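Local coordinates for S-adenosylmethionine decarboxylase proenzyme (Aquifex aeolicus, PDB 2III), which probably catalyses the decarboxylation of S-adenosylmethionine to S-adenosylmethioninamine, the propylamine donor for making spermidine and spermine, at residues D22-I27 / S45-F50; G54-V59 / S67-P72; E29-A34 / D95-Q100; D12-D17 / H74-V79; G6-A11 / D80-G85. One frame throughout, in Å; residues are numbered along the deposited sequence.

Contact 1: D22-I27 / S45-F50. With MG (magnesium ion), chain B.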
# COMPACT_ATOMS: atom_id res chain seq x y z
N ASP A 22 -1.11 -16.34 -10.88
CA ASP A 22 -2.53 -16.68 -10.93
C ASP A 22 -3.16 -17.20 -9.63
O ASP A 22 -4.35 -16.98 -9.39
CB ASP A 22 -2.81 -17.65 -12.09
CG ASP A 22 -2.04 -18.97 -11.96
OD1 ASP A 22 -2.32 -19.89 -12.76
OD2 ASP A 22 -1.17 -19.09 -11.07
N ARG A 23 -2.38 -17.88 -8.79
CA ARG A 23 -2.94 -18.41 -7.55
C ARG A 23 -2.30 -17.78 -6.30
O ARG A 23 -1.24 -17.17 -6.39
CB ARG A 23 -2.76 -19.94 -7.50
CG ARG A 23 -3.23 -20.72 -8.74
CD ARG A 23 -4.71 -20.53 -9.04
NE ARG A 23 -5.58 -21.10 -8.01
CZ ARG A 23 -6.90 -20.90 -7.95
NH1 ARG A 23 -7.51 -20.16 -8.86
NH2 ARG A 23 -7.60 -21.45 -6.97
N VAL A 24 -2.94 -17.93 -5.15
CA VAL A 24 -2.40 -17.41 -3.90
C VAL A 24 -1.05 -18.05 -3.58
O VAL A 24 -0.12 -17.37 -3.13
CB VAL A 24 -3.35 -17.66 -2.71
CG1 VAL A 24 -2.60 -17.45 -1.39
CG2 VAL A 24 -4.54 -16.71 -2.79
N GLU A 25 -0.94 -19.35 -3.81
CA GLU A 25 0.30 -20.08 -3.54
C GLU A 25 1.49 -19.33 -4.12
O GLU A 25 2.53 -19.21 -3.46
CB GLU A 25 0.25 -21.48 -4.17
CG GLU A 25 -0.85 -22.38 -3.64
CD GLU A 25 -2.22 -21.73 -3.74
OE1 GLU A 25 -2.59 -21.27 -4.84
OE2 GLU A 25 -2.93 -21.68 -2.71
N ASP A 26 1.34 -18.85 -5.35
CA ASP A 26 2.41 -18.12 -6.03
C ASP A 26 2.77 -16.82 -5.28
O ASP A 26 3.94 -16.57 -5.00
CB ASP A 26 1.99 -17.76 -7.47
CG ASP A 26 1.41 -18.94 -8.24
OD1 ASP A 26 2.15 -19.91 -8.50
OD2 ASP A 26 0.21 -18.89 -8.59
N ILE A 27 1.77 -16.01 -4.97
CA ILE A 27 1.99 -14.74 -4.29
C ILE A 27 2.63 -14.95 -2.92
O ILE A 27 3.56 -14.24 -2.54
CB ILE A 27 0.66 -13.95 -4.12
CG1 ILE A 27 0.10 -13.60 -5.50
CG2 ILE A 27 0.89 -12.68 -3.32
CD1 ILE A 27 1.09 -12.92 -6.40
N SER A 45 0.63 -11.60 7.60
CA SER A 45 0.47 -11.59 6.15
C SER A 45 -0.93 -12.10 5.80
O SER A 45 -1.43 -13.04 6.41
CB SER A 45 1.54 -12.46 5.49
OG SER A 45 1.39 -13.83 5.83
N HIS A 46 -1.54 -11.48 4.80
CA HIS A 46 -2.88 -11.86 4.39
C HIS A 46 -3.03 -11.93 2.88
O HIS A 46 -2.60 -11.03 2.16
CB HIS A 46 -3.88 -10.87 4.99
CG HIS A 46 -3.61 -10.58 6.43
ND1 HIS A 46 -2.75 -9.58 6.84
CD2 HIS A 46 -3.97 -11.25 7.55
CE1 HIS A 46 -2.59 -9.65 8.15
NE2 HIS A 46 -3.32 -10.66 8.60
N TYR A 47 -3.63 -13.02 2.42
CA TYR A 47 -3.83 -13.26 1.00
C TYR A 47 -5.27 -13.52 0.63
O TYR A 47 -6.08 -13.93 1.45
CB TYR A 47 -2.99 -14.46 0.57
CG TYR A 47 -1.53 -14.30 0.91
CD1 TYR A 47 -1.07 -14.58 2.20
CD2 TYR A 47 -0.62 -13.85 -0.04
CE1 TYR A 47 0.28 -14.40 2.54
CE2 TYR A 47 0.72 -13.66 0.28
CZ TYR A 47 1.16 -13.94 1.57
OH TYR A 47 2.49 -13.75 1.88
N TYR A 48 -5.59 -13.26 -0.64
CA TYR A 48 -6.93 -13.49 -1.13
C TYR A 48 -6.90 -13.99 -2.57
O TYR A 48 -6.20 -13.45 -3.41
CB TYR A 48 -7.76 -12.21 -1.06
CG TYR A 48 -9.22 -12.47 -1.35
CD1 TYR A 48 -10.02 -13.15 -0.42
CD2 TYR A 48 -9.79 -12.09 -2.56
CE1 TYR A 48 -11.36 -13.44 -0.70
CE2 TYR A 48 -11.13 -12.38 -2.85
CZ TYR A 48 -11.90 -13.05 -1.92
OH TYR A 48 -13.21 -13.34 -2.20
N GLN A 49 -7.66 -15.04 -2.83
CA GLN A 49 -7.74 -15.64 -4.16
C GLN A 49 -8.96 -15.09 -4.89
O GLN A 49 -10.08 -15.16 -4.38
CB GLN A 49 -7.86 -17.16 -4.04
CG GLN A 49 -8.01 -17.91 -5.36
CD GLN A 49 -6.82 -17.74 -6.29
OE1 GLN A 49 -6.91 -17.05 -7.31
NE2 GLN A 49 -5.70 -18.35 -5.93
N PHE A 50 -8.75 -14.52 -6.07
CA PHE A 50 -9.85 -14.00 -6.86
C PHE A 50 -10.22 -15.01 -7.93
O PHE A 50 -9.39 -15.84 -8.32
CB PHE A 50 -9.46 -12.67 -7.54
CG PHE A 50 -9.38 -11.51 -6.59
CD1 PHE A 50 -10.53 -10.98 -6.01
CD2 PHE A 50 -8.14 -10.96 -6.25
CE1 PHE A 50 -10.45 -9.91 -5.11
CE2 PHE A 50 -8.06 -9.89 -5.34
CZ PHE A 50 -9.22 -9.37 -4.77
MG MG B . 0.66 -20.48 -10.86
O HOH W 1 0.28 -21.43 -9.57

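Contact 2: G54-V59 / S67-P72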
# COMPACT_ATOMS: atom_id res chain seq x y z
N GLY A 54 -5.99 -14.74 -10.12
CA GLY A 54 -5.47 -13.48 -9.66
C GLY A 54 -5.58 -13.45 -8.15
O GLY A 54 -6.47 -14.08 -7.59
N ALA A 55 -4.70 -12.70 -7.50
CA ALA A 55 -4.70 -12.64 -6.05
C ALA A 55 -4.13 -11.36 -5.46
O ALA A 55 -3.41 -10.61 -6.12
CB ALA A 55 -3.93 -13.86 -5.49
N THR A 56 -4.46 -11.12 -4.20
CA THR A 56 -3.96 -9.98 -3.45
C THR A 56 -3.13 -10.54 -2.30
O THR A 56 -3.43 -11.60 -1.75
CB THR A 56 -5.09 -9.12 -2.88
OG1 THR A 56 -5.74 -8.41 -3.94
CG2 THR A 56 -4.54 -8.12 -1.87
N GLY A 57 -2.07 -9.83 -1.96
CA GLY A 57 -1.22 -10.25 -0.86
C GLY A 57 -0.71 -9.01 -0.17
O GLY A 57 -0.25 -8.07 -0.83
N VAL A 58 -0.81 -8.97 1.16
CA VAL A 58 -0.33 -7.83 1.91
C VAL A 58 0.42 -8.32 3.14
O VAL A 58 -0.00 -9.26 3.81
CB VAL A 58 -1.48 -6.92 2.38
CG1 VAL A 58 -2.39 -7.68 3.33
CG2 VAL A 58 -0.92 -5.67 3.05
N VAL A 59 1.55 -7.69 3.42
CA VAL A 59 2.35 -8.05 4.58
C VAL A 59 2.58 -6.81 5.42
O VAL A 59 3.09 -5.81 4.93
CB VAL A 59 3.73 -8.59 4.16
CG1 VAL A 59 4.48 -9.14 5.38
CG2 VAL A 59 3.57 -9.66 3.09
N SER A 67 2.74 -5.04 -0.64
CA SER A 67 1.48 -5.50 -1.20
C SER A 67 1.63 -5.85 -2.67
O SER A 67 2.55 -5.37 -3.34
CB SER A 67 0.41 -4.42 -1.06
OG SER A 67 0.78 -3.25 -1.77
N ILE A 68 0.75 -6.71 -3.15
CA ILE A 68 0.74 -7.11 -4.55
C ILE A 68 -0.67 -7.52 -4.97
O ILE A 68 -1.36 -8.26 -4.27
CB ILE A 68 1.69 -8.29 -4.84
CG1 ILE A 68 1.66 -8.59 -6.34
CG2 ILE A 68 1.29 -9.50 -4.03
CD1 ILE A 68 2.70 -9.60 -6.81
N HIS A 69 -1.09 -7.00 -6.12
CA HIS A 69 -2.40 -7.28 -6.68
C HIS A 69 -2.07 -7.78 -8.09
O HIS A 69 -1.18 -7.23 -8.75
CB HIS A 69 -3.22 -5.99 -6.72
CG HIS A 69 -3.40 -5.36 -5.36
ND1 HIS A 69 -4.19 -5.91 -4.38
CD2 HIS A 69 -2.90 -4.21 -4.84
CE1 HIS A 69 -4.17 -5.14 -3.31
NE2 HIS A 69 -3.40 -4.10 -3.56
N THR A 70 -2.75 -8.82 -8.55
CA THR A 70 -2.43 -9.36 -9.87
C THR A 70 -3.60 -9.62 -10.81
O THR A 70 -4.74 -9.80 -10.39
CB THR A 70 -1.64 -10.68 -9.74
OG1 THR A 70 -2.53 -11.74 -9.37
CG2 THR A 70 -0.56 -10.54 -8.68
N TRP A 71 -3.28 -9.63 -12.10
CA TRP A 71 -4.24 -9.85 -13.18
C TRP A 71 -3.56 -10.73 -14.20
O TRP A 71 -2.89 -10.25 -15.11
CB TRP A 71 -4.61 -8.52 -13.84
CG TRP A 71 -5.43 -7.60 -12.99
CD1 TRP A 71 -6.79 -7.47 -13.00
CD2 TRP A 71 -4.94 -6.69 -11.99
NE1 TRP A 71 -7.18 -6.53 -12.08
CE2 TRP A 71 -6.07 -6.04 -11.44
CE3 TRP A 71 -3.67 -6.37 -11.51
CZ2 TRP A 71 -5.96 -5.07 -10.43
CZ3 TRP A 71 -3.55 -5.40 -10.50
CH2 TRP A 71 -4.70 -4.77 -9.97
N PRO A 72 -3.70 -12.06 -14.04
CA PRO A 72 -3.09 -13.01 -14.97
C PRO A 72 -3.41 -12.71 -16.44
O PRO A 72 -2.53 -12.77 -17.29
CB PRO A 72 -3.68 -14.34 -14.50
CG PRO A 72 -3.72 -14.16 -13.02
CD PRO A 72 -4.28 -12.75 -12.88

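Contact 3: E29-A34 / D95-Q100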
# COMPACT_ATOMS: atom_id res chain seq x y z
N GLU A 29 4.43 -17.56 -1.83
CA GLU A 29 5.83 -17.96 -1.95
C GLU A 29 6.68 -16.74 -2.28
O GLU A 29 7.73 -16.52 -1.69
CB GLU A 29 6.02 -19.00 -3.04
CG GLU A 29 5.98 -20.43 -2.55
CD GLU A 29 6.54 -21.40 -3.57
OE1 GLU A 29 7.70 -21.22 -3.98
OE2 GLU A 29 5.81 -22.34 -3.95
N LEU A 30 6.20 -15.96 -3.24
CA LEU A 30 6.87 -14.76 -3.70
C LEU A 30 7.17 -13.77 -2.57
O LEU A 30 8.32 -13.38 -2.36
CB LEU A 30 6.02 -14.07 -4.77
CG LEU A 30 6.57 -12.78 -5.39
CD1 LEU A 30 7.70 -13.14 -6.34
CD2 LEU A 30 5.46 -12.06 -6.15
N LEU A 31 6.13 -13.35 -1.85
CA LEU A 31 6.29 -12.39 -0.76
C LEU A 31 7.06 -12.96 0.44
O LEU A 31 7.78 -12.23 1.12
CB LEU A 31 4.92 -11.85 -0.31
CG LEU A 31 4.09 -11.04 -1.31
CD1 LEU A 31 2.97 -10.32 -0.57
CD2 LEU A 31 4.96 -10.03 -2.03
N GLU A 32 6.90 -14.25 0.71
CA GLU A 32 7.64 -14.86 1.82
C GLU A 32 9.10 -14.80 1.42
O GLU A 32 9.98 -14.55 2.24
CB GLU A 32 7.25 -16.33 2.02
CG GLU A 32 5.85 -16.59 2.53
CD GLU A 32 5.60 -18.06 2.85
OE1 GLU A 32 6.01 -18.93 2.04
OE2 GLU A 32 4.99 -18.35 3.90
N GLY A 33 9.35 -15.03 0.13
CA GLY A 33 10.70 -15.01 -0.38
C GLY A 33 11.31 -13.63 -0.35
O GLY A 33 12.52 -13.48 -0.12
N ALA A 34 10.49 -12.61 -0.59
CA ALA A 34 10.98 -11.24 -0.59
C ALA A 34 11.38 -10.84 0.83
O ALA A 34 12.48 -10.35 1.06
CB ALA A 34 9.92 -10.29 -1.13
N ASP A 95 13.75 -5.79 -5.60
CA ASP A 95 14.64 -6.44 -6.58
C ASP A 95 14.31 -7.92 -6.64
O ASP A 95 14.30 -8.53 -7.72
CB ASP A 95 16.12 -6.28 -6.18
CG ASP A 95 16.62 -4.85 -6.28
OD1 ASP A 95 15.99 -4.05 -7.00
OD2 ASP A 95 17.65 -4.53 -5.65
N TYR A 96 14.06 -8.51 -5.47
CA TYR A 96 13.72 -9.92 -5.39
C TYR A 96 12.42 -10.18 -6.14
O TYR A 96 12.37 -11.01 -7.05
CB TYR A 96 13.57 -10.35 -3.92
CG TYR A 96 13.20 -11.81 -3.77
CD1 TYR A 96 14.16 -12.82 -3.90
CD2 TYR A 96 11.87 -12.19 -3.56
CE1 TYR A 96 13.80 -14.17 -3.83
CE2 TYR A 96 11.51 -13.53 -3.49
CZ TYR A 96 12.48 -14.51 -3.62
OH TYR A 96 12.12 -15.84 -3.53
N ILE A 97 11.36 -9.48 -5.74
CA ILE A 97 10.05 -9.64 -6.38
C ILE A 97 10.14 -9.51 -7.90
O ILE A 97 9.62 -10.34 -8.64
CB ILE A 97 9.04 -8.62 -5.80
CG1 ILE A 97 8.70 -9.01 -4.35
CG2 ILE A 97 7.79 -8.56 -6.67
CD1 ILE A 97 7.85 -8.00 -3.61
N ILE A 98 10.82 -8.47 -8.38
CA ILE A 98 10.96 -8.27 -9.81
C ILE A 98 11.70 -9.42 -10.51
O ILE A 98 11.25 -9.91 -11.55
CB ILE A 98 11.67 -6.93 -10.13
CG1 ILE A 98 10.76 -5.76 -9.76
CG2 ILE A 98 12.04 -6.85 -11.62
CD1 ILE A 98 11.39 -4.40 -9.97
N THR A 99 12.82 -9.85 -9.94
CA THR A 99 13.57 -10.94 -10.57
C THR A 99 12.78 -12.23 -10.58
O THR A 99 12.88 -13.01 -11.53
CB THR A 99 14.91 -11.23 -9.86
OG1 THR A 99 14.65 -11.63 -8.51
CG2 THR A 99 15.81 -10.00 -9.88
N GLN A 100 12.00 -12.48 -9.54
CA GLN A 100 11.21 -13.70 -9.50
C GLN A 100 10.10 -13.66 -10.55
O GLN A 100 9.82 -14.65 -11.20
CB GLN A 100 10.59 -13.90 -8.11
CG GLN A 100 11.62 -14.11 -7.01
CD GLN A 100 12.62 -15.20 -7.35
OE1 GLN A 100 12.25 -16.35 -7.56
NE2 GLN A 100 13.90 -14.83 -7.40

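Contact 4: D12-D17 / H74-V79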
# COMPACT_ATOMS: atom_id res chain seq x y z
N ASP A 12 4.60 -1.20 -11.46
CA ASP A 12 3.59 -1.92 -12.20
C ASP A 12 4.41 -2.80 -13.14
O ASP A 12 5.18 -2.30 -13.96
CB ASP A 12 2.69 -0.95 -12.97
CG ASP A 12 1.98 0.03 -12.06
OD1 ASP A 12 1.84 -0.25 -10.85
OD2 ASP A 12 1.54 1.09 -12.57
N LEU A 13 4.28 -4.11 -12.98
CA LEU A 13 5.04 -5.06 -13.79
C LEU A 13 4.21 -5.66 -14.92
O LEU A 13 3.16 -6.24 -14.68
CB LEU A 13 5.57 -6.17 -12.89
CG LEU A 13 6.11 -5.78 -11.51
CD1 LEU A 13 6.69 -7.02 -10.85
CD2 LEU A 13 7.17 -4.70 -11.61
N TYR A 14 4.71 -5.52 -16.15
CA TYR A 14 4.02 -6.04 -17.32
C TYR A 14 4.79 -7.18 -17.99
O TYR A 14 6.00 -7.33 -17.80
CB TYR A 14 3.81 -4.93 -18.36
CG TYR A 14 3.02 -3.74 -17.85
CD1 TYR A 14 1.74 -3.48 -18.34
CD2 TYR A 14 3.55 -2.87 -16.90
CE1 TYR A 14 1.02 -2.38 -17.91
CE2 TYR A 14 2.83 -1.76 -16.45
CZ TYR A 14 1.56 -1.53 -16.96
OH TYR A 14 0.84 -0.44 -16.54
N GLY A 15 4.07 -7.98 -18.77
CA GLY A 15 4.72 -9.08 -19.46
C GLY A 15 5.07 -10.22 -18.53
O GLY A 15 5.97 -11.00 -18.81
N VAL A 16 4.36 -10.30 -17.41
CA VAL A 16 4.60 -11.36 -16.44
C VAL A 16 3.81 -12.61 -16.80
O VAL A 16 2.60 -12.54 -17.05
CB VAL A 16 4.19 -10.92 -15.02
CG1 VAL A 16 4.33 -12.10 -14.05
CG2 VAL A 16 5.05 -9.73 -14.57
N ASP A 17 4.48 -13.76 -16.83
CA ASP A 17 3.80 -15.01 -17.16
C ASP A 17 2.61 -15.21 -16.21
O ASP A 17 2.74 -15.04 -14.99
CB ASP A 17 4.78 -16.18 -17.05
CG ASP A 17 5.88 -16.12 -18.10
OD1 ASP A 17 6.91 -16.81 -17.94
OD2 ASP A 17 5.71 -15.38 -19.09
N HIS A 74 -3.74 -10.10 -17.94
CA HIS A 74 -3.00 -8.94 -18.44
C HIS A 74 -1.50 -9.06 -18.19
O HIS A 74 -0.74 -8.14 -18.50
CB HIS A 74 -3.50 -7.66 -17.78
CG HIS A 74 -4.89 -7.27 -18.19
ND1 HIS A 74 -5.94 -7.19 -17.30
CD2 HIS A 74 -5.40 -6.95 -19.40
CE1 HIS A 74 -7.03 -6.84 -17.94
NE2 HIS A 74 -6.73 -6.69 -19.22
N GLY A 75 -1.06 -10.21 -17.66
CA GLY A 75 0.35 -10.39 -17.38
C GLY A 75 0.83 -9.25 -16.50
O GLY A 75 1.97 -8.81 -16.59
N LEU A 76 -0.06 -8.79 -15.63
CA LEU A 76 0.23 -7.66 -14.77
C LEU A 76 0.16 -7.89 -13.28
O LEU A 76 -0.72 -8.60 -12.78
CB LEU A 76 -0.71 -6.50 -15.12
CG LEU A 76 -0.73 -5.32 -14.14
CD1 LEU A 76 0.53 -4.51 -14.33
CD2 LEU A 76 -1.97 -4.47 -14.38
N ALA A 77 1.09 -7.26 -12.57
CA ALA A 77 1.17 -7.31 -11.12
C ALA A 77 1.57 -5.92 -10.62
O ALA A 77 2.52 -5.33 -11.11
CB ALA A 77 2.21 -8.35 -10.68
N THR A 78 0.82 -5.39 -9.67
CA THR A 78 1.13 -4.08 -9.11
C THR A 78 1.68 -4.32 -7.71
O THR A 78 1.01 -4.89 -6.84
CB THR A 78 -0.13 -3.19 -9.07
OG1 THR A 78 -1.23 -3.90 -8.48
CG2 THR A 78 -0.49 -2.76 -10.49
N VAL A 79 2.92 -3.88 -7.51
CA VAL A 79 3.64 -4.10 -6.26
C VAL A 79 4.00 -2.85 -5.44
O VAL A 79 4.32 -1.80 -5.99
CB VAL A 79 4.96 -4.84 -6.55
CG1 VAL A 79 5.60 -5.28 -5.24
CG2 VAL A 79 4.70 -6.03 -7.49
O HOH W 2 1.50 -7.32 -19.69

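Contact 5: G6-A11 / D80-G85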
# COMPACT_ATOMS: atom_id res chain seq x y z
N GLY A 6 10.34 6.82 6.06
CA GLY A 6 10.16 5.61 5.27
C GLY A 6 10.37 5.79 3.78
O GLY A 6 10.32 6.91 3.26
N LEU A 7 10.62 4.68 3.10
CA LEU A 7 10.83 4.69 1.66
C LEU A 7 9.77 3.77 1.07
O LEU A 7 9.61 2.62 1.51
CB LEU A 7 12.22 4.19 1.32
CG LEU A 7 12.65 4.47 -0.12
CD1 LEU A 7 12.95 5.95 -0.28
CD2 LEU A 7 13.87 3.67 -0.44
N HIS A 8 9.06 4.27 0.08
CA HIS A 8 7.98 3.52 -0.55
C HIS A 8 8.24 3.38 -2.04
O HIS A 8 8.33 4.36 -2.77
CB HIS A 8 6.66 4.26 -0.29
CG HIS A 8 5.44 3.57 -0.81
ND1 HIS A 8 4.16 4.02 -0.51
CD2 HIS A 8 5.28 2.49 -1.61
CE1 HIS A 8 3.28 3.24 -1.12
NE2 HIS A 8 3.93 2.31 -1.79
N ILE A 9 8.39 2.13 -2.48
CA ILE A 9 8.61 1.83 -3.88
C ILE A 9 7.37 1.15 -4.43
O ILE A 9 6.86 0.19 -3.85
CB ILE A 9 9.77 0.84 -4.08
CG1 ILE A 9 11.03 1.32 -3.34
CG2 ILE A 9 10.06 0.69 -5.57
CD1 ILE A 9 12.12 0.25 -3.29
N LEU A 10 6.86 1.65 -5.55
CA LEU A 10 5.72 1.02 -6.18
C LEU A 10 6.08 0.78 -7.63
O LEU A 10 6.75 1.60 -8.26
CB LEU A 10 4.45 1.87 -6.04
CG LEU A 10 4.46 3.40 -6.10
CD1 LEU A 10 3.03 3.90 -6.09
CD2 LEU A 10 5.22 3.96 -4.92
N ALA A 11 5.67 -0.36 -8.16
CA ALA A 11 5.96 -0.70 -9.54
C ALA A 11 4.83 -1.46 -10.18
O ALA A 11 4.16 -2.26 -9.52
CB ALA A 11 7.23 -1.53 -9.60
N ASP A 80 3.94 -2.99 -4.12
CA ASP A 80 4.31 -1.90 -3.23
C ASP A 80 5.24 -2.42 -2.15
O ASP A 80 4.94 -3.42 -1.48
CB ASP A 80 3.07 -1.31 -2.52
CG ASP A 80 2.23 -0.44 -3.43
OD1 ASP A 80 2.02 0.74 -3.06
OD2 ASP A 80 1.78 -0.93 -4.49
N VAL A 81 6.38 -1.75 -1.98
CA VAL A 81 7.31 -2.12 -0.92
C VAL A 81 7.57 -0.84 -0.15
O VAL A 81 8.28 0.05 -0.62
CB VAL A 81 8.63 -2.69 -1.46
CG1 VAL A 81 9.61 -2.93 -0.30
CG2 VAL A 81 8.37 -4.01 -2.17
N TYR A 82 6.98 -0.76 1.03
CA TYR A 82 7.07 0.40 1.91
C TYR A 82 7.67 -0.01 3.26
O TYR A 82 7.02 -0.72 4.03
CB TYR A 82 5.66 0.96 2.10
CG TYR A 82 5.50 2.22 2.93
CD1 TYR A 82 4.24 2.78 3.11
CD2 TYR A 82 6.60 2.84 3.53
CE1 TYR A 82 4.07 3.94 3.87
CE2 TYR A 82 6.44 4.01 4.30
CZ TYR A 82 5.17 4.55 4.47
OH TYR A 82 4.98 5.67 5.24
N THR A 83 8.91 0.41 3.54
CA THR A 83 9.58 0.10 4.80
C THR A 83 9.98 1.39 5.53
O THR A 83 10.07 2.46 4.92
CB THR A 83 10.87 -0.71 4.58
OG1 THR A 83 11.83 0.10 3.89
CG2 THR A 83 10.59 -1.95 3.76
N CYS A 84 10.23 1.28 6.83
CA CYS A 84 10.63 2.44 7.64
C CYS A 84 12.02 2.26 8.22
O CYS A 84 12.30 1.25 8.87
CB CYS A 84 9.63 2.64 8.78
SG CYS A 84 7.92 2.83 8.25
N GLY A 85 12.90 3.23 7.99
CA GLY A 85 14.25 3.13 8.52
C GLY A 85 15.34 2.62 7.59
O GLY A 85 16.27 3.37 7.28

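Contact 1: D22-I27 / S45-F50
Val24 forms the tight part of this contact, pressed onto Tyr47 and Gln49 of strand 42-49. Its CG1, anti to the backbone N (chi1 165°), meets Tyr47 CB at 3.6 Å, and its CG2 lies 3.6 Å from Gln49 CB. One turn on, Ile27 puts CG2 at the edge of the Tyr47 ring, in its plane and 3.7 Å from Tyr47 CE2; Ile27 also packs on Ile68 and Thr70. The other side is polar and, unlike buried Ile27, partly open to solvent. There the Arg23 chain bends at chi2 and chi3, and its guanidinium stacks on the Gln49 amide with the planes 8° apart and Arg23 CZ 3.6 Å from Gln49 CD. An alanine in place of Arg23 would probably leave the Gln49 amide without its flat partner and freer to turn. Arg23 is also the N-cap of helix 24-37, and its backbone N donates to Asp26 OD2 at 2.8 Å. Beside it, magnesium is bound by Asp22 OD2 at 2.3 Å; Asp19 and Asp26 are the other residues of the site. Asp22 OD2 and Asp26 OD2, both acceptors, stand 2.8 Å apart, and their repulsion is probably offset by the metal and the helix start.

Contact 2: G54-V59 / S67-P72
Gly54 opens the pairing with its CA 3.5 Å from Pro72 CD, at a positive phi; a CB on this backbone would run into Thr70 O. At Ala55 the regular strand ladder is modified: its N donates to the side-chain Thr70 OG1 at 3.0 Å, while the return bond from Thr70 N to Ala55 O is weak. Thr70 OG1 sits between its own backbone N and carbonyl carbon (chi1 76°) and is also hydrogen-bonded to Ile21 O. Thr56 then meets His69 side by side, both pointing the same way. His69 ND1 donates to Thr56 OG1 at 3.0 Å, the oxygen lying only 4° out of the ring plane, and Thr56 CG2 comes within 3.3 Å of His69 CE1. The far nitrogen, NE2, bonds to His65 of the second subunit. An alanine in place of His69 would probably leave Thr56 OG1 without this donor and lose the hydrogen bond to His65 of the second subunit. Gly57 makes the regular two-bond pair with Ile68, N to O and O to N, each 2.9 Å long. Val58 faces Ser67 in a non-hydrogen-bonded pair, the two CA atoms 4.3 Å apart. The whole is an antiparallel beta hairpin of strands 55-61 and 65-71, which brings His69, the probable proton acceptor in proenzyme self-processing, to the dimer interface.

Contact 3: E29-A34 / D95-Q100
Tyr96, Leu30 and Ile97 carry the packing of helix 29-34 against helix 95-100, whose axes approach to 9.1 Å and run roughly antiparallel at 142°. The Tyr96 side chain leaves its helix with CG anti to the backbone N (chi1 179°) and reaches across to the other backbone. One face of its ring is turned to Gly33 O and the opposite face to Gln100 CG of its own helix, both offset toward the rim, with Leu30 O at the edge in the ring plane. Gly33 has no side chain where the tyrosine passes, and Ala34 brings CB to 3.6 Å from Tyr96 CD2. Leu30 slides past Gln100 in the opposite direction, its CD1 3.5 Å from Gln100 CB, while its CD2 lies 4.2 Å from Ile97 CG2. Ile97, buried, has CG1 3.7 Å from Ala34 CB and CD1 3.9 Å from Leu31 CD2. Between side chains the contact is apolar; the tyrosine ring lies against the other backbone and also meets the ring of Tyr37. Both helices lie on one face of the sheet: Leu30 and Leu31 rest on Ile68 of strand 65-71, Ile97 on Val79 of strand 76-84, and Ile98 on Ile106 of strand 105-116.

Contact 4: D12-D17 / H74-V79
Leu13 and Ala77 form an antiparallel hydrogen-bonded pair, Leu13 N to Ala77 O at 2.8 Å and Ala77 N to Leu13 O at 3.1 Å, where strands 12-14 and 76-79 run at 160°. Beyond it Gly75, at positive phi, and Leu76 both oppose Trp71 in a G1 beta bulge, and Gly75 O takes a bond from Val16 N at 2.9 Å. A water joins Gly15 N to His74 O at this turned end. Tyr14 and Leu76 lie side by side, pointing the same way; Leu76 CD1 stands over the centre of the Tyr14 ring, 4.0 Å from the ring centroid and 6° off the normal, a CH-pi contact. Further along this face Asp12 OD1 approaches Thr78 CG2 at 3.4 Å. The reverse face is apolar: Leu13 CD1 touches Val79 CG2 at 4.0 Å, and both residues pack under helix 87-101, Leu13 on Leu101 and Val79 on Ile97. On the Asp12 face the polar ends go to the second subunit: Asp12 OD1 makes a salt bridge to its Arg113, Tyr14 OH bonds to its Ile115 N, and Thr78 OG1 to its Tyr82 OH. The chemistry thus divides by face, and the buried Asp12 charge is probably balanced by Arg113 across the dimer interface.

Contact 5: G6-A11 / D80-G85
His8 and Asp80 make a buried histidine-carboxylate hydrogen bond across two strands, two places out of register. The strands, 3-14 and 76-84, are antiparallel neighbours in the six-stranded sheet of this two-layer alpha/beta sandwich. His8 CG is anti to the backbone N (chi1 -176°), and NE2 donates to Asp80 OD1 at 2.8 Å; the oxygen lies in the ring plane, but the donor reaches the carboxylate on its anti side, 31° out of the carboxylate plane. The second atom of each group is also held: His8 ND1 by Arg113 of the same chain, Asp80 OD2 by a salt bridge to Arg113 of the second subunit. Leu10 CD2 covers one face of the His8 ring, and Tyr82 CB the opposite face at 4.1 Å from its centroid. The His8 and Tyr82 rings are nearly parallel, at 7°, but slid so far apart that they barely overlap. On the other side of the sheet Leu7 and Ile9 pack on helix 87-101. In the middle the backbone pairing is close, with Ile9 N to Val81 O at 2.8 Å and Val81 N to Ile9 O at 2.7 Å. At the far end lies Cys84, the probable catalytic proton donor; the nearest side-chain atoms of Cys84 and Ser64 are about 3 Å apart. Beside it Gly6, where a CB would clash with the Tyr82 ring, sets its CA at the ring edge, 4.2 Å from Tyr82 CE2.

Contacts 2, 4 and 5 are buried strand pairings of one antiparallel sheet; contacts 4 and 5 are successive lengths of the same two strands, 3-14 and 76-84, and contact 2 joins the adjoining hairpin. Contact 3 is helix on helix, apolar between side chains and partly buried, and lies over the sheet. Contact 1, at the surface, ties the start of helix 24-37, which contact 3 also uses, to strand 42-49, at the edge of the sheet within this chain, and carries the metal. All but contact 3 touch the second subunit. Polar side chains accordingly gather on the sheet face of contacts 2, 4 and 5 that meets the partner, and mostly hydrocarbon on the face under the helices.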